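Local atomic coordinates of DraIII (Deinococcus radiophilus, PDB entry 4L0K), a protein that cleaves DNA as a type II restriction endonuclease, probably through a nuclease domain of the His-Me finger kind. Residues V39-S42 with K43-P46; K51-R54 with D55-T59; A109-Y112 with D113-I116; F138-N141 with Y142-F146; D211-Y214 with L215-E218. All blocks are in the same frame, centred on the assembly; numbering follows the deposited sequence.

Contact 1. Residues V39-S42 with K43-P46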
loop_
_atom_site.group_PDB
_atom_site.type_symbol
_atom_site.label_atom_id
_atom_site.label_comp_id
_atom_site.label_asym_id
_atom_site.label_seq_id
_atom_site.Cartn_x
_atom_site.Cartn_y
_atom_site.Cartn_z
ATOM N N VAL A 39 11.387 20.590 -22.546
ATOM C CA VAL A 39 12.445 21.593 -22.388
ATOM C C VAL A 39 12.021 22.741 -21.460
ATOM O O VAL A 39 12.638 22.963 -20.417
ATOM C CB VAL A 39 13.000 22.119 -23.753
ATOM C CG1 VAL A 39 13.927 23.302 -23.533
ATOM C CG2 VAL A 39 13.737 21.009 -24.496
ATOM N N SER A 40 10.940 23.427 -21.807
ATOM C CA SER A 40 10.414 24.494 -20.953
ATOM C C SER A 40 10.152 24.017 -19.527
ATOM O O SER A 40 10.511 24.712 -18.562
ATOM C CB SER A 40 9.142 25.091 -21.542
ATOM O OG SER A 40 9.388 25.622 -22.831
ATOM N N LEU A 41 9.570 22.827 -19.382
ATOM C CA LEU A 41 9.256 22.367 -18.033
ATOM C C LEU A 41 10.555 22.163 -17.239
ATOM O O LEU A 41 10.632 22.544 -16.060
ATOM C CB LEU A 41 8.377 21.109 -18.039
ATOM C CG LEU A 41 7.656 20.835 -16.710
ATOM C CD1 LEU A 41 6.735 22.005 -16.357
ATOM C CD2 LEU A 41 6.873 19.550 -16.795
ATOM N N SER A 42 11.584 21.632 -17.915
ATOM C CA SER A 42 12.907 21.460 -17.298
ATOM C C SER A 42 13.480 22.803 -16.881
ATOM O O SER A 42 14.204 22.917 -15.893
ATOM C CB SER A 42 13.895 20.806 -18.267
ATOM O OG SER A 42 13.817 19.398 -18.219
ATOM N N LYS A 43 13.156 23.828 -17.649
ATOM C CA LYS A 43 13.643 25.151 -17.327
ATOM C C LYS A 43 12.880 25.694 -16.111
ATOM O O LYS A 43 13.489 26.315 -15.239
ATOM C CB LYS A 43 13.528 26.078 -18.548
ATOM C CG LYS A 43 14.173 27.424 -18.377
ATOM C CD LYS A 43 13.305 28.522 -18.976
ATOM C CE LYS A 43 12.954 28.243 -20.424
ATOM N NZ LYS A 43 11.582 28.720 -20.732
ATOM N N THR A 44 11.569 25.417 -16.024
ATOM C CA THR A 44 10.749 26.007 -14.955
ATOM C C THR A 44 10.595 25.140 -13.700
ATOM O O THR A 44 10.496 25.664 -12.582
ATOM C CB THR A 44 9.331 26.351 -15.432
ATOM O OG1 THR A 44 8.675 25.150 -15.877
ATOM C CG2 THR A 44 9.377 27.388 -16.556
ATOM N N HIS A 45 10.544 23.824 -13.884
ATOM C CA HIS A 45 10.364 22.907 -12.761
ATOM C C HIS A 45 11.178 21.650 -12.946
ATOM O O HIS A 45 10.626 20.609 -13.342
ATOM C CB HIS A 45 8.895 22.512 -12.601
ATOM C CG HIS A 45 7.992 23.660 -12.285
ATOM N ND1 HIS A 45 7.561 24.551 -13.245
ATOM C CD2 HIS A 45 7.434 24.061 -11.117
ATOM C CE1 HIS A 45 6.790 25.462 -12.679
ATOM N NE2 HIS A 45 6.698 25.187 -11.389
ATOM N N PRO A 46 12.483 21.728 -12.637
ATOM C CA PRO A 46 13.408 20.622 -12.924
ATOM C C PRO A 46 12.928 19.286 -12.352
ATOM O O PRO A 46 12.888 18.291 -13.076
ATOM C CB PRO A 46 14.724 21.073 -12.269
ATOM C CG PRO A 46 14.651 22.578 -12.290
ATOM C CD PRO A 46 13.173 22.908 -12.080
HETATM O O HOH W 1 14.861 18.143 -15.346
#
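V39 and S40 hand their carbonyl oxygens to the next turn of helix 39-44: K43 N bonds to V39 O at 2.9 Å and T44 N to S40 O at 2.8 Å. H45 then leaves helical geometry, although its N still bonds to L41 O. That bond is modelled at 2.5 Å, a length that deserves doubt. P46 starts helix 46-57, with H45 as its N-cap residue.

Round the turn, the side chains of L41, T44 and H45 meet. T44 OG1 sits between its own backbone N and carbonyl carbon (chi1 60°), which turns it back toward the preceding turn and toward the imidazole of the next residue. There it shares a hydrogen bond with H45 ND1 at 2.9 Å, and either atom could donate. The branch of L41 crosses T44 at about a right angle, with CD1 3.7 Å from T44 OG1. The same methyl lies obliquely to the H45 ring, so a greasy group flanks the hydroxyl-imidazole pair. L41 itself is buried against Y127, I48 and I52, while S40 OG bonds to D136 OD2. A water donates to P46 O at 3.0 Å and makes a weak bond with S42 OG.

Proline has no N-H to offer S42 O; its CG comes within 3.6 Å of that oxygen. The missing N-H is consistent with the chain breaking at H45, between helices 39-44 and 46-57, rather than running on as one helix.

Contact 2. Residues K51-R54 with D55-T59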
loop_
_atom_site.group_PDB
_atom_site.type_symbol
_atom_site.label_atom_id
_atom_site.label_comp_id
_atom_site.label_asym_id
_atom_site.label_seq_id
_atom_site.Cartn_x
_atom_site.Cartn_y
_atom_site.Cartn_z
ATOM N N LYS A 51 10.779 13.881 -12.787
ATOM C CA LYS A 51 9.844 12.873 -12.295
ATOM C C LYS A 51 8.957 12.328 -13.417
ATOM O O LYS A 51 8.678 11.136 -13.459
ATOM C CB LYS A 51 9.006 13.385 -11.115
ATOM C CG LYS A 51 9.690 13.200 -9.753
ATOM C CD LYS A 51 8.786 13.599 -8.586
ATOM C CE LYS A 51 9.184 14.941 -7.978
ATOM N NZ LYS A 51 10.271 14.791 -6.969
ATOM N N ILE A 52 8.525 13.196 -14.327
ATOM C CA ILE A 52 7.792 12.736 -15.515
ATOM C C ILE A 52 8.638 11.749 -16.348
ATOM O O ILE A 52 8.191 10.632 -16.638
ATOM C CB ILE A 52 7.293 13.914 -16.391
ATOM C CG1 ILE A 52 6.086 14.566 -15.718
ATOM C CG2 ILE A 52 6.935 13.428 -17.802
ATOM C CD1 ILE A 52 5.727 15.934 -16.260
ATOM N N VAL A 53 9.858 12.144 -16.711
ATOM C CA VAL A 53 10.742 11.194 -17.403
ATOM C C VAL A 53 10.902 9.859 -16.647
ATOM O O VAL A 53 10.651 8.802 -17.212
ATOM C CB VAL A 53 12.137 11.794 -17.744
ATOM C CG1 VAL A 53 13.093 10.698 -18.225
ATOM C CG2 VAL A 53 11.997 12.872 -18.794
ATOM N N ARG A 54 11.276 9.914 -15.371
ATOM C CA ARG A 54 11.431 8.692 -14.553
ATOM C C ARG A 54 10.181 7.796 -14.508
ATOM O O ARG A 54 10.268 6.593 -14.748
ATOM C CB ARG A 54 11.877 9.053 -13.133
ATOM C CG ARG A 54 11.989 7.875 -12.163
ATOM C CD ARG A 54 10.852 7.889 -11.132
ATOM N NE ARG A 54 11.176 8.717 -9.976
ATOM C CZ ARG A 54 10.286 9.305 -9.174
ATOM N NH1 ARG A 54 8.971 9.195 -9.381
ATOM N NH2 ARG A 54 10.727 10.027 -8.157
ATOM N N ASP A 55 9.024 8.378 -14.198
ATOM C CA ASP A 55 7.783 7.602 -14.134
ATOM C C ASP A 55 7.405 7.045 -15.497
ATOM O O ASP A 55 6.837 5.972 -15.583
ATOM C CB ASP A 55 6.612 8.430 -13.577
ATOM C CG ASP A 55 6.763 8.728 -12.111
ATOM O OD1 ASP A 55 7.725 8.202 -11.511
ATOM O OD2 ASP A 55 5.908 9.456 -11.552
ATOM N N ALA A 56 7.727 7.772 -16.562
ATOM C CA ALA A 56 7.415 7.297 -17.906
ATOM C C ALA A 56 8.319 6.152 -18.354
ATOM O O ALA A 56 7.872 5.242 -19.058
ATOM C CB ALA A 56 7.487 8.426 -18.898
ATOM N N THR A 57 9.574 6.199 -17.906
ATOM C CA THR A 57 10.685 5.438 -18.499
ATOM C C THR A 57 11.238 4.310 -17.608
ATOM O O THR A 57 11.742 3.302 -18.098
ATOM C CB THR A 57 11.831 6.425 -18.871
ATOM O OG1 THR A 57 11.466 7.151 -20.053
ATOM C CG2 THR A 57 13.132 5.715 -19.123
ATOM N N MET A 58 11.110 4.470 -16.299
ATOM C CA MET A 58 11.829 3.618 -15.358
ATOM C C MET A 58 10.949 2.705 -14.500
ATOM O O MET A 58 9.736 2.890 -14.383
ATOM C CB MET A 58 12.734 4.479 -14.465
ATOM C CG MET A 58 13.627 5.439 -15.254
ATOM S SD MET A 58 14.945 4.540 -16.110
ATOM C CE MET A 58 15.578 3.613 -14.698
ATOM N N THR A 59 11.597 1.720 -13.894
ATOM C CA THR A 59 10.932 0.707 -13.096
ATOM C C THR A 59 10.668 1.206 -11.682
ATOM O O THR A 59 9.623 0.919 -11.109
ATOM C CB THR A 59 11.796 -0.565 -13.038
ATOM O OG1 THR A 59 11.924 -1.112 -14.357
ATOM C CG2 THR A 59 11.181 -1.606 -12.114
#
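R54 and D55 meet because two bends fold the arginine back along its neighbour. R54 CG starts anti to the backbone N, but turns at chi2 (-108°) and chi3 (-86°) bring the guanidinium beside the aspartate, whose CG lies next to its own backbone N. The two side chains run alongside each other. R54 NH1 reaches D55 OD1 at 2.7 Å in a salt bridge, meeting it on the syn side. The carboxylate oxygen lies at the guanidinium edge, close to that group's plane, yet the two flat groups are turned 38° apart. R54 CD also lies 3.2 Å from D55 OD1, so the chain runs close beside the oxygen its end binds.

This happens in the last turns of helix 46-57. D55 OD2 bonds to T181 OG1 and A56 O to H189 NE2, which joins the helix to strand 179-183 and the connection toward strand 194-198, consistent with the hairpin of a His-Me finger nuclease. I52 and A56 face helix 112-126.

At the C-terminal end R54 O takes two donors: M58 N at 2.8 Å and T57 N at 3.3 Å, the latter from well above the carbonyl plane. M58 is the first residue to depart from the helix, and its side chain crosses that of R54 at about a right angle, M58 CB 4.2 Å from R54 CG.

Contact 3. Residues A109-Y112 with D113-I116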
loop_
_atom_site.group_PDB
_atom_site.type_symbol
_atom_site.label_atom_id
_atom_site.label_comp_id
_atom_site.label_asym_id
_atom_site.label_seq_id
_atom_site.Cartn_x
_atom_site.Cartn_y
_atom_site.Cartn_z
ATOM N N ALA A 109 7.236 -4.044 -17.400
ATOM C CA ALA A 109 7.743 -3.915 -18.783
ATOM C C ALA A 109 6.834 -3.110 -19.710
ATOM O O ALA A 109 5.618 -3.182 -19.614
ATOM C CB ALA A 109 8.023 -5.289 -19.393
ATOM N N ALA A 110 7.445 -2.357 -20.616
ATOM C CA ALA A 110 6.720 -1.597 -21.632
ATOM C C ALA A 110 7.700 -1.289 -22.752
ATOM O O ALA A 110 8.883 -1.095 -22.490
ATOM C CB ALA A 110 6.179 -0.303 -21.049
ATOM N N ASP A 111 7.218 -1.241 -23.991
ATOM C CA ASP A 111 8.086 -0.906 -25.123
ATOM C C ASP A 111 8.510 0.567 -25.065
ATOM O O ASP A 111 7.942 1.350 -24.304
ATOM C CB ASP A 111 7.425 -1.254 -26.470
ATOM C CG ASP A 111 6.174 -0.445 -26.729
ATOM O OD1 ASP A 111 5.084 -0.871 -26.278
ATOM O OD2 ASP A 111 6.275 0.621 -27.377
ATOM N N TYR A 112 9.507 0.928 -25.868
ATOM C CA TYR A 112 10.116 2.253 -25.836
ATOM C C TYR A 112 9.124 3.355 -26.221
ATOM O O TYR A 112 9.001 4.391 -25.528
ATOM C CB TYR A 112 11.364 2.306 -26.745
ATOM C CG TYR A 112 11.969 3.689 -26.822
ATOM C CD1 TYR A 112 12.945 4.099 -25.916
ATOM C CD2 TYR A 112 11.543 4.597 -27.782
ATOM C CE1 TYR A 112 13.476 5.387 -25.970
ATOM C CE2 TYR A 112 12.067 5.875 -27.844
ATOM C CZ TYR A 112 13.029 6.263 -26.942
ATOM O OH TYR A 112 13.533 7.541 -27.026
ATOM N N ASP A 113 8.429 3.132 -27.337
ATOM C CA ASP A 113 7.472 4.107 -27.853
ATOM C C ASP A 113 6.380 4.422 -26.825
ATOM O O ASP A 113 5.983 5.569 -26.685
ATOM C CB ASP A 113 6.826 3.616 -29.150
ATOM C CG ASP A 113 7.816 3.523 -30.323
ATOM O OD1 ASP A 113 7.417 2.937 -31.350
ATOM O OD2 ASP A 113 8.973 4.016 -30.232
ATOM N N SER A 114 5.906 3.395 -26.120
ATOM C CA SER A 114 4.868 3.553 -25.095
ATOM C C SER A 114 5.355 4.438 -23.955
ATOM O O SER A 114 4.631 5.338 -23.512
ATOM C CB SER A 114 4.452 2.197 -24.526
ATOM O OG SER A 114 3.865 1.387 -25.525
ATOM N N CYS A 115 6.578 4.172 -23.485
ATOM C CA CYS A 115 7.194 4.986 -22.445
ATOM C C CYS A 115 7.258 6.451 -22.856
ATOM O O CYS A 115 6.904 7.341 -22.068
ATOM C CB CYS A 115 8.577 4.454 -22.078
ATOM S SG CYS A 115 8.501 2.795 -21.358
ATOM N N ILE A 116 7.661 6.701 -24.099
ATOM C CA ILE A 116 7.684 8.084 -24.588
ATOM C C ILE A 116 6.268 8.693 -24.657
ATOM O O ILE A 116 6.059 9.841 -24.246
ATOM C CB ILE A 116 8.435 8.235 -25.955
ATOM C CG1 ILE A 116 9.800 7.537 -25.923
ATOM C CG2 ILE A 116 8.575 9.703 -26.343
ATOM C CD1 ILE A 116 10.683 7.952 -24.787
#
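D111 and S114 pair their polar groups where helix 112-126 begins. The aspartate CG sits between its own backbone N and carbonyl carbon (chi1 64°), which swings the carboxylate over the first turn. D111 OD2 accepts from S114 N at 3.1 Å, and D111 OD1 accepts from S114 OG at 2.7 Å. Both donors come from above the carboxylate plane, so each oxygen is used although neither bond lies flat with the group. The same residue's backbone works too: D111 O takes C115 N at 3.2 Å, followed by I116 N to Y112 O at 3.0 Å.

Here D111 is a classic N-cap, its side chain supplying an acceptor to an N-H of the first helical turn, which has no preceding carbonyl to bond to. A negative group at this end would also suit the helix dipole. Beside it, D113 has its own mate, OD2 making a salt bridge with K21 NZ while lying near the plane of the Y112 ring at its edge. A110 CB also touches C115 SG at 3.9 Å.

Y112 is held over a ring face and at its hydroxyl. I116 CG1 sits over one face, 3.8 Å from the centroid and 29° off the normal, a CH-pi contact, and Y77 meets the ring edge-to-face. The buried hydroxyl bonds to E34 OE2 and K21 N. A phenylalanine here would keep the ring, but its loss of the hydroxyl would probably leave the E34 carboxylate and the K21 backbone N without this mate.

Contact 4. Residues F138-N141 with Y142-F146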
loop_
_atom_site.group_PDB
_atom_site.type_symbol
_atom_site.label_atom_id
_atom_site.label_comp_id
_atom_site.label_asym_id
_atom_site.label_seq_id
_atom_site.Cartn_x
_atom_site.Cartn_y
_atom_site.Cartn_z
ATOM N N PHE A 138 5.518 26.124 -29.033
ATOM C CA PHE A 138 5.930 24.809 -29.510
ATOM C C PHE A 138 5.358 23.685 -28.643
ATOM O O PHE A 138 4.731 22.757 -29.148
ATOM C CB PHE A 138 7.446 24.662 -29.539
ATOM C CG PHE A 138 7.891 23.228 -29.598
ATOM C CD1 PHE A 138 8.396 22.597 -28.471
ATOM C CD2 PHE A 138 7.749 22.493 -30.769
ATOM C CE1 PHE A 138 8.778 21.268 -28.518
ATOM C CE2 PHE A 138 8.131 21.163 -30.825
ATOM C CZ PHE A 138 8.646 20.550 -29.696
ATOM N N THR A 139 5.592 23.773 -27.335
ATOM C CA THR A 139 5.176 22.728 -26.399
ATOM C C THR A 139 3.672 22.553 -26.457
ATOM O O THR A 139 3.171 21.434 -26.640
ATOM C CB THR A 139 5.562 23.092 -24.965
ATOM O OG1 THR A 139 6.912 23.561 -24.948
ATOM C CG2 THR A 139 5.426 21.888 -24.043
ATOM N N LYS A 140 2.969 23.678 -26.331
ATOM C CA LYS A 140 1.513 23.716 -26.405
ATOM C C LYS A 140 0.974 23.045 -27.667
ATOM O O LYS A 140 0.129 22.149 -27.581
ATOM C CB LYS A 140 1.008 25.158 -26.332
ATOM C CG LYS A 140 -0.499 25.288 -26.507
ATOM C CD LYS A 140 -0.993 26.649 -26.027
ATOM C CE LYS A 140 -2.516 26.706 -25.959
ATOM N NZ LYS A 140 -3.147 26.594 -27.300
ATOM N N ASN A 141 1.465 23.469 -28.833
ATOM C CA ASN A 141 0.914 22.973 -30.092
ATOM C C ASN A 141 1.251 21.519 -30.340
ATOM O O ASN A 141 0.413 20.740 -30.814
ATOM C CB ASN A 141 1.350 23.853 -31.263
ATOM C CG ASN A 141 0.769 25.247 -31.165
ATOM O OD1 ASN A 141 -0.396 25.419 -30.784
ATOM N ND2 ASN A 141 1.583 26.251 -31.463
ATOM N N TYR A 142 2.484 21.165 -30.002
ATOM C CA TYR A 142 2.963 19.798 -30.126
ATOM C C TYR A 142 2.112 18.826 -29.283
ATOM O O TYR A 142 1.607 17.816 -29.794
ATOM C CB TYR A 142 4.421 19.761 -29.686
ATOM C CG TYR A 142 5.046 18.390 -29.625
ATOM C CD1 TYR A 142 5.789 17.902 -30.694
ATOM C CD2 TYR A 142 4.937 17.600 -28.479
ATOM C CE1 TYR A 142 6.384 16.665 -30.636
ATOM C CE2 TYR A 142 5.527 16.356 -28.414
ATOM C CZ TYR A 142 6.254 15.898 -29.496
ATOM O OH TYR A 142 6.846 14.664 -29.437
ATOM N N LEU A 143 1.956 19.132 -27.995
ATOM C CA LEU A 143 1.167 18.271 -27.103
ATOM C C LEU A 143 -0.325 18.273 -27.453
ATOM O O LEU A 143 -0.967 17.218 -27.447
ATOM C CB LEU A 143 1.394 18.649 -25.630
ATOM C CG LEU A 143 2.834 18.369 -25.185
ATOM C CD1 LEU A 143 3.125 18.963 -23.826
ATOM C CD2 LEU A 143 3.131 16.863 -25.200
ATOM N N GLU A 144 -0.864 19.451 -27.767
ATOM C CA GLU A 144 -2.266 19.576 -28.172
ATOM C C GLU A 144 -2.571 18.781 -29.429
ATOM O O GLU A 144 -3.674 18.256 -29.593
ATOM C CB GLU A 144 -2.666 21.036 -28.355
ATOM C CG GLU A 144 -3.080 21.706 -27.050
ATOM C CD GLU A 144 -3.547 23.126 -27.252
ATOM O OE1 GLU A 144 -4.141 23.706 -26.311
ATOM O OE2 GLU A 144 -3.313 23.656 -28.363
ATOM N N GLU A 145 -1.581 18.672 -30.306
ATOM C CA GLU A 145 -1.727 17.863 -31.508
ATOM C C GLU A 145 -1.961 16.399 -31.147
ATOM O O GLU A 145 -2.699 15.689 -31.834
ATOM C CB GLU A 145 -0.488 17.997 -32.385
ATOM C CG GLU A 145 -0.393 16.949 -33.464
ATOM C CD GLU A 145 -0.292 17.548 -34.848
ATOM O OE1 GLU A 145 -0.513 18.771 -34.982
ATOM O OE2 GLU A 145 0.009 16.795 -35.798
ATOM N N PHE A 146 -1.336 15.948 -30.060
ATOM C CA PHE A 146 -1.473 14.565 -29.630
ATOM C C PHE A 146 -2.750 14.314 -28.840
ATOM O O PHE A 146 -3.421 13.298 -29.045
ATOM C CB PHE A 146 -0.285 14.149 -28.767
ATOM C CG PHE A 146 0.949 13.802 -29.547
ATOM C CD1 PHE A 146 1.919 14.756 -29.788
ATOM C CD2 PHE A 146 1.147 12.516 -30.018
ATOM C CE1 PHE A 146 3.059 14.438 -30.485
ATOM C CE2 PHE A 146 2.289 12.194 -30.723
ATOM C CZ PHE A 146 3.245 13.158 -30.956
HETATM O O HOH W 2 -2.919 23.595 -30.881
#
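K140 and E144, one turn apart in helix 137-147, form a salt bridge. The lysine chain runs out extended and bends only at its last torsion (chi4 -66°), which tips NZ across to the carboxylate. NZ meets E144 OE2 at 3.1 Å from the syn side and makes a weaker bond to OE1 at 3.2 Å. A water donates to N141 OD1 at 3.1 Å and to E144 OE2, the second modelled very short.

On another side of the helix F138 and Y142 lie alongside each other. Their rings are oblique, centroids 5.4 Å apart with planes at 39°, and Y142 CB rests over one face of the phenylalanine ring toward its rim. T139 CG2 meets L143 CD1 at 3.7 Å, and F146 CE1 lies 3.6 Å above one face of the Y142 ring.

The second shell sets these groups in place. Y142 OH bonds to Q23 O and R120 NH1, and R120 also makes a cation-pi contact with F146. L143 packs on R120, T123 and W124 of helix 112-126, while E144 OE1 bonds to M150 N.

L143, the Y142 hydroxyl and F146 thus join the helix to helix 112-126, while F138 packs on L24 and P36. The lysine probably offsets the E144 charge, and the M150 N-H adds a hydrogen bond that would stabilise the carboxylate.

Contact 5. Residues D211-Y214 with L215-E218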
loop_
_atom_site.group_PDB
_atom_site.type_symbol
_atom_site.label_atom_id
_atom_site.label_comp_id
_atom_site.label_asym_id
_atom_site.label_seq_id
_atom_site.Cartn_x
_atom_site.Cartn_y
_atom_site.Cartn_z
ATOM N N ASP A 211 -13.074 1.320 -12.732
ATOM C CA ASP A 211 -14.457 0.847 -12.694
ATOM C C ASP A 211 -14.665 -0.229 -11.621
ATOM O O ASP A 211 -15.662 -0.194 -10.911
ATOM C CB ASP A 211 -14.907 0.328 -14.063
ATOM C CG ASP A 211 -14.936 1.421 -15.131
ATOM O OD1 ASP A 211 -14.882 2.623 -14.784
ATOM O OD2 ASP A 211 -15.023 1.075 -16.332
ATOM N N GLU A 212 -13.730 -1.171 -11.487
ATOM C CA GLU A 212 -13.836 -2.172 -10.406
ATOM C C GLU A 212 -13.759 -1.496 -9.046
ATOM O O GLU A 212 -14.429 -1.905 -8.105
ATOM C CB GLU A 212 -12.744 -3.247 -10.501
ATOM C CG GLU A 212 -12.914 -4.240 -11.653
ATOM C CD GLU A 212 -11.579 -4.813 -12.120
ATOM O OE1 GLU A 212 -11.544 -5.427 -13.203
ATOM O OE2 GLU A 212 -10.560 -4.640 -11.415
ATOM N N PHE A 213 -12.932 -0.457 -8.940
ATOM C CA PHE A 213 -12.703 0.199 -7.653
ATOM C C PHE A 213 -13.991 0.911 -7.213
ATOM O O PHE A 213 -14.374 0.855 -6.038
ATOM C CB PHE A 213 -11.546 1.203 -7.776
ATOM C CG PHE A 213 -11.019 1.729 -6.451
ATOM C CD1 PHE A 213 -11.170 1.001 -5.275
ATOM C CD2 PHE A 213 -10.362 2.951 -6.393
ATOM C CE1 PHE A 213 -10.681 1.482 -4.068
ATOM C CE2 PHE A 213 -9.858 3.435 -5.186
ATOM C CZ PHE A 213 -10.022 2.699 -4.019
ATOM N N TYR A 214 -14.648 1.570 -8.175
ATOM C CA TYR A 214 -15.866 2.355 -7.920
ATOM C C TYR A 214 -17.001 1.410 -7.615
ATOM O O TYR A 214 -17.776 1.644 -6.695
ATOM C CB TYR A 214 -16.234 3.211 -9.135
ATOM C CG TYR A 214 -15.212 4.264 -9.494
ATOM C CD1 TYR A 214 -14.446 4.876 -8.512
ATOM C CD2 TYR A 214 -15.011 4.645 -10.812
ATOM C CE1 TYR A 214 -13.515 5.836 -8.821
ATOM C CE2 TYR A 214 -14.077 5.617 -11.130
ATOM C CZ TYR A 214 -13.331 6.201 -10.122
ATOM O OH TYR A 214 -12.393 7.155 -10.414
ATOM N N LEU A 215 -17.071 0.325 -8.387
ATOM C CA LEU A 215 -18.062 -0.714 -8.152
ATOM C C LEU A 215 -17.903 -1.271 -6.715
ATOM O O LEU A 215 -18.879 -1.388 -5.962
ATOM C CB LEU A 215 -17.938 -1.802 -9.229
ATOM C CG LEU A 215 -18.843 -3.024 -9.051
ATOM C CD1 LEU A 215 -20.309 -2.651 -9.258
ATOM C CD2 LEU A 215 -18.430 -4.176 -9.966
ATOM N N TRP A 216 -16.656 -1.562 -6.343
ATOM C CA TRP A 216 -16.296 -1.996 -4.989
ATOM C C TRP A 216 -16.783 -1.035 -3.917
ATOM O O TRP A 216 -17.411 -1.466 -2.948
ATOM C CB TRP A 216 -14.775 -2.139 -4.849
ATOM C CG TRP A 216 -14.352 -2.565 -3.501
ATOM C CD1 TRP A 216 -14.439 -3.828 -2.979
ATOM C CD2 TRP A 216 -13.747 -1.758 -2.490
ATOM N NE1 TRP A 216 -13.935 -3.854 -1.707
ATOM C CE2 TRP A 216 -13.504 -2.602 -1.374
ATOM C CE3 TRP A 216 -13.380 -0.414 -2.414
ATOM C CZ2 TRP A 216 -12.926 -2.137 -0.196
ATOM C CZ3 TRP A 216 -12.789 0.047 -1.244
ATOM C CH2 TRP A 216 -12.568 -0.812 -0.150
ATOM N N MET A 217 -16.474 0.255 -4.078
ATOM C CA MET A 217 -16.919 1.241 -3.100
ATOM C C MET A 217 -18.440 1.178 -2.981
ATOM O O MET A 217 -18.984 1.179 -1.885
ATOM C CB MET A 217 -16.536 2.662 -3.508
ATOM C CG MET A 217 -15.059 2.914 -3.644
ATOM S SD MET A 217 -14.769 4.631 -4.125
ATOM C CE MET A 217 -13.005 4.630 -4.490
ATOM N N GLU A 218 -19.109 1.101 -4.125
ATOM C CA GLU A 218 -20.570 1.059 -4.157
ATOM C C GLU A 218 -21.161 -0.099 -3.354
ATOM O O GLU A 218 -22.115 0.093 -2.581
ATOM C CB GLU A 218 -21.073 1.011 -5.598
ATOM C CG GLU A 218 -22.432 1.648 -5.758
ATOM C CD GLU A 218 -22.613 2.298 -7.116
ATOM O OE1 GLU A 218 -22.890 3.517 -7.147
ATOM O OE2 GLU A 218 -22.480 1.594 -8.145
#
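F213, W216 and M217 carry the apolar part of this turn of helix 210-226. The methionine chain is extended beyond CG and lays its terminal methyl over the phenylalanine ring: M217 CE stands 3.5 Å from the F213 centroid, 16° off the normal, a CH-pi contact. M217 SD stands 5.0 Å from the same centroid, a Met-aromatic contact in which the methyl is the nearer group. The F213 ring swings toward these neighbours because its CG is anti to the backbone N (chi1 -168°). Its other neighbour is W216, whose six-membered ring is nearly parallel but slid aside, so the two barely overlap; F213 CE1 touches W216 CE3 at 3.7 Å. Y214 meets the methionine methyl at its ring edge, Y214 CD1 4.3 Å from M217 CE. A serine in place of F213 would probably leave the M217 methyl and the W216 ring without their aromatic partner and open a gap where the phenyl had been.

Backbone hydrogen bonds follow the regular helical pattern, L215 N to D211 O through E218 N to Y214 O.

Within the chain F213 leans on A204 and Q205 of helix 199-205, and Y214 OH bonds to I159 O. In the dimer interface, F213 and W216 contact F200 of the second subunit, W216 edge-to-face; Y214 and M217 pack on its V220, and E218 OE1 makes a salt bridge with its K225.

In the fold
All five contacts join consecutive segments, so none closes a long loop; they follow one another in series, neither nesting nor crossing. From the N terminus, contact 1 ends helix 39-44 and leads into helix 46-57, whose far end holds contact 2; L41 and I52 touch across the pair. Contact 3 then opens helix 112-126, where C115 packs against A56 and T57 of contact 2. Contact 4, on helix 137-147, comes back to contact 1 through S40 and T139. These four form one helical group. Contact 5 lies on the C-terminal helix, its centre about 37 Å from that of contact 1, and faces the second subunit.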